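Local coordinates for putative acyl-CoA dehydrogenase (Burkholderia xenovorans, PDB 5JSC), which belongs to the acyl-CoA dehydrogenase family of flavoproteins and binds flavin-adenine dinucleotide as part of a four-chain assembly, at residues V91-E96 / F261-A267. Coordinates in Å, arbitrary orientation, origin at the centre of the assembly. Residue numbers count along the deposited sequence, not the author numbering.
With EDO (1,2-ethanediol), chain O.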
loop_
_atom_site.group_PDB
_atom_site.type_symbol
_atom_site.label_atom_id
_atom_site.label_comp_id
_atom_site.label_asym_id
_atom_site.label_seq_id
_atom_site.Cartn_x
_atom_site.Cartn_y
_atom_site.Cartn_z
ATOM N N VAL C 91 -13.715 -25.772 -13.990
ATOM C CA VAL C 91 -13.100 -26.064 -12.693
ATOM C C VAL C 91 -13.046 -24.807 -11.831
ATOM O O VAL C 91 -13.322 -24.846 -10.622
ATOM C CB VAL C 91 -11.700 -26.677 -12.877
ATOM C CG1 VAL C 91 -11.000 -26.793 -11.517
ATOM C CG2 VAL C 91 -11.803 -28.052 -13.532
ATOM N N CYS C 92 -12.724 -23.667 -12.448
ATOM C CA CYS C 92 -12.665 -22.414 -11.703
ATOM C C CYS C 92 -14.039 -22.001 -11.181
ATOM O O CYS C 92 -14.166 -21.586 -10.022
ATOM C CB CYS C 92 -12.058 -21.320 -12.581
ATOM S SG CYS C 92 -10.271 -21.503 -12.771
ATOM N N LEU C 93 -15.080 -22.098 -12.013
ATOM C CA LEU C 93 -16.416 -21.755 -11.532
ATOM C C LEU C 93 -16.847 -22.674 -10.394
ATOM O O LEU C 93 -17.536 -22.238 -9.459
ATOM C CB LEU C 93 -17.425 -21.815 -12.685
ATOM C CG LEU C 93 -17.353 -20.661 -13.689
ATOM C CD1 LEU C 93 -18.182 -20.989 -14.942
ATOM C CD2 LEU C 93 -17.840 -19.376 -13.053
ATOM N N LEU C 94 -16.473 -23.956 -10.463
ATOM C CA LEU C 94 -16.814 -24.881 -9.382
ATOM C C LEU C 94 -16.119 -24.489 -8.084
ATOM O O LEU C 94 -16.763 -24.380 -7.034
ATOM C CB LEU C 94 -16.460 -26.314 -9.777
ATOM C CG LEU C 94 -17.299 -26.891 -10.926
ATOM C CD1 LEU C 94 -16.742 -28.238 -11.342
ATOM C CD2 LEU C 94 -18.772 -27.018 -10.519
ATOM N N ARG C 95 -14.799 -24.270 -8.130
ATOM C CA ARG C 95 -14.097 -23.877 -6.909
ATOM C C ARG C 95 -14.571 -22.520 -6.405
ATOM O O ARG C 95 -14.749 -22.325 -5.193
ATOM C CB ARG C 95 -12.586 -23.853 -7.140
ATOM C CG ARG C 95 -11.944 -25.223 -7.181
ATOM C CD ARG C 95 -10.443 -25.116 -6.875
ATOM N NE ARG C 95 -10.182 -24.848 -5.455
ATOM C CZ ARG C 95 -8.970 -24.853 -4.905
ATOM N NH1 ARG C 95 -7.897 -25.103 -5.652
ATOM N NH2 ARG C 95 -8.831 -24.622 -3.601
ATOM N N GLU C 96 -14.768 -21.560 -7.313
ATOM C CA GLU C 96 -15.253 -20.248 -6.888
ATOM C C GLU C 96 -16.579 -20.367 -6.144
ATOM O O GLU C 96 -16.742 -19.812 -5.048
ATOM C CB GLU C 96 -15.399 -19.314 -8.090
ATOM C CG GLU C 96 -15.863 -17.943 -7.668
ATOM C CD GLU C 96 -16.272 -17.053 -8.815
ATOM O OE1 GLU C 96 -15.769 -17.221 -9.942
ATOM O OE2 GLU C 96 -17.106 -16.151 -8.582
ATOM N N PHE C 261 -3.911 -26.157 -12.017
ATOM C CA PHE C 261 -4.761 -25.883 -10.874
ATOM C C PHE C 261 -4.411 -24.605 -10.121
ATOM O O PHE C 261 -5.212 -24.177 -9.289
ATOM C CB PHE C 261 -4.781 -27.111 -9.961
ATOM C CG PHE C 261 -5.509 -28.267 -10.592
ATOM C CD1 PHE C 261 -6.893 -28.282 -10.622
ATOM C CD2 PHE C 261 -4.821 -29.280 -11.235
ATOM C CE1 PHE C 261 -7.580 -29.305 -11.236
ATOM C CE2 PHE C 261 -5.506 -30.319 -11.852
ATOM C CZ PHE C 261 -6.887 -30.328 -11.857
ATOM N N ARG C 262 -3.294 -23.934 -10.431
ATOM C CA ARG C 262 -3.055 -22.636 -9.797
ATOM C C ARG C 262 -4.175 -21.649 -10.112
ATOM O O ARG C 262 -4.583 -20.874 -9.241
ATOM C CB ARG C 262 -1.696 -22.059 -10.206
ATOM C CG ARG C 262 -0.537 -22.537 -9.319
ATOM C CD ARG C 262 0.809 -22.135 -9.898
ATOM N NE ARG C 262 1.903 -22.679 -9.104
ATOM C CZ ARG C 262 3.174 -22.689 -9.490
ATOM N NH1 ARG C 262 3.508 -22.200 -10.681
ATOM N NH2 ARG C 262 4.108 -23.194 -8.693
ATOM N N THR C 263 -4.702 -21.662 -11.342
ATOM C CA THR C 263 -5.816 -20.759 -11.631
ATOM C C THR C 263 -7.044 -21.115 -10.796
ATOM O O THR C 263 -7.813 -20.226 -10.403
ATOM C CB THR C 263 -6.148 -20.787 -13.126
ATOM O OG1 THR C 263 -4.938 -20.630 -13.877
ATOM C CG2 THR C 263 -7.100 -19.650 -13.498
ATOM N N SER C 264 -7.224 -22.402 -10.486
ATOM C CA SER C 264 -8.331 -22.803 -9.629
ATOM C C SER C 264 -8.139 -22.340 -8.186
ATOM O O SER C 264 -9.133 -22.092 -7.500
ATOM C CB SER C 264 -8.533 -24.328 -9.703
ATOM O OG SER C 264 -7.707 -25.034 -8.785
ATOM N N VAL C 265 -6.889 -22.218 -7.707
ATOM C CA VAL C 265 -6.659 -21.622 -6.388
ATOM C C VAL C 265 -7.048 -20.158 -6.409
ATOM O O VAL C 265 -7.615 -19.633 -5.441
ATOM C CB VAL C 265 -5.189 -21.778 -5.948
ATOM C CG1 VAL C 265 -4.930 -21.056 -4.604
ATOM C CG2 VAL C 265 -4.825 -23.237 -5.829
ATOM N N ALA C 266 -6.721 -19.468 -7.503
ATOM C CA ALA C 266 -7.180 -18.097 -7.676
ATOM C C ALA C 266 -8.697 -18.023 -7.633
ATOM O O ALA C 266 -9.263 -17.113 -7.016
ATOM C CB ALA C 266 -6.645 -17.530 -8.987
ATOM N N ALA C 267 -9.371 -18.985 -8.272
ATOM C CA ALA C 267 -10.831 -18.991 -8.271
ATOM C C ALA C 267 -11.389 -19.221 -6.868
ATOM O O ALA C 267 -12.372 -18.581 -6.472
ATOM C CB ALA C 267 -11.342 -20.052 -9.246
HETATM C C1 EDO O . -17.009 -14.909 -12.314
HETATM O O1 EDO O . -16.305 -14.748 -11.084
HETATM C C2 EDO O . -18.164 -15.880 -12.124
HETATM O O2 EDO O . -18.826 -15.611 -10.886
#
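Close helix-helix packing through small residues, with one buried arginine reaching across, joins the N-terminal and C-terminal helical domains of this acyl-CoA dehydrogenase fold. Residues 91-96 belong to helix 88-101 and residues 261-267 to the long helix 250-286; the two segments run in broadly the same direction, their axes 8.0 Å apart at closest approach and inclined by 34°. Such an approach depends on short side chains at the crossing. Ala267 supplies one: its CB lies 3.3 Å from Cys92 O and 3.6 Å from Cys92 CB, and its backbone O meets Glu96 CA at 3.4 Å in a CA-H...O contact. Ser264 is another, its CA 4.8 Å from that of Cys92, itself a small residue. The thiol of Cys92 settles against Thr263, with SG 3.7 Å from Thr263 CG2, while Val91 CG1 packs on Ser264 CB (3.9 Å) and, more loosely, on Phe261 CE1 (4.3 Å).

The polar element is Arg95, whose side chain reaches obliquely over the facing helix until NH1 donates a hydrogen bond to Ser264 OG (3.1 Å). That hydroxyl in turn donates to Phe261 O (2.7 Å), one turn back in its own helix, so the serine relays the arginine's bond to the backbone. Arg95 also forms a salt bridge with Asp106. Glu96 pairs with Arg274, further along helix 250-286, and bonds to Tyr319; a 1,2-ethanediol, probably from the crystallisation liquor, donates a hydrogen bond to each carboxylate oxygen. Charge buried in this interdomain seam is therefore paid for by specific partners, while alanine, serine and cysteine let the backbones come close.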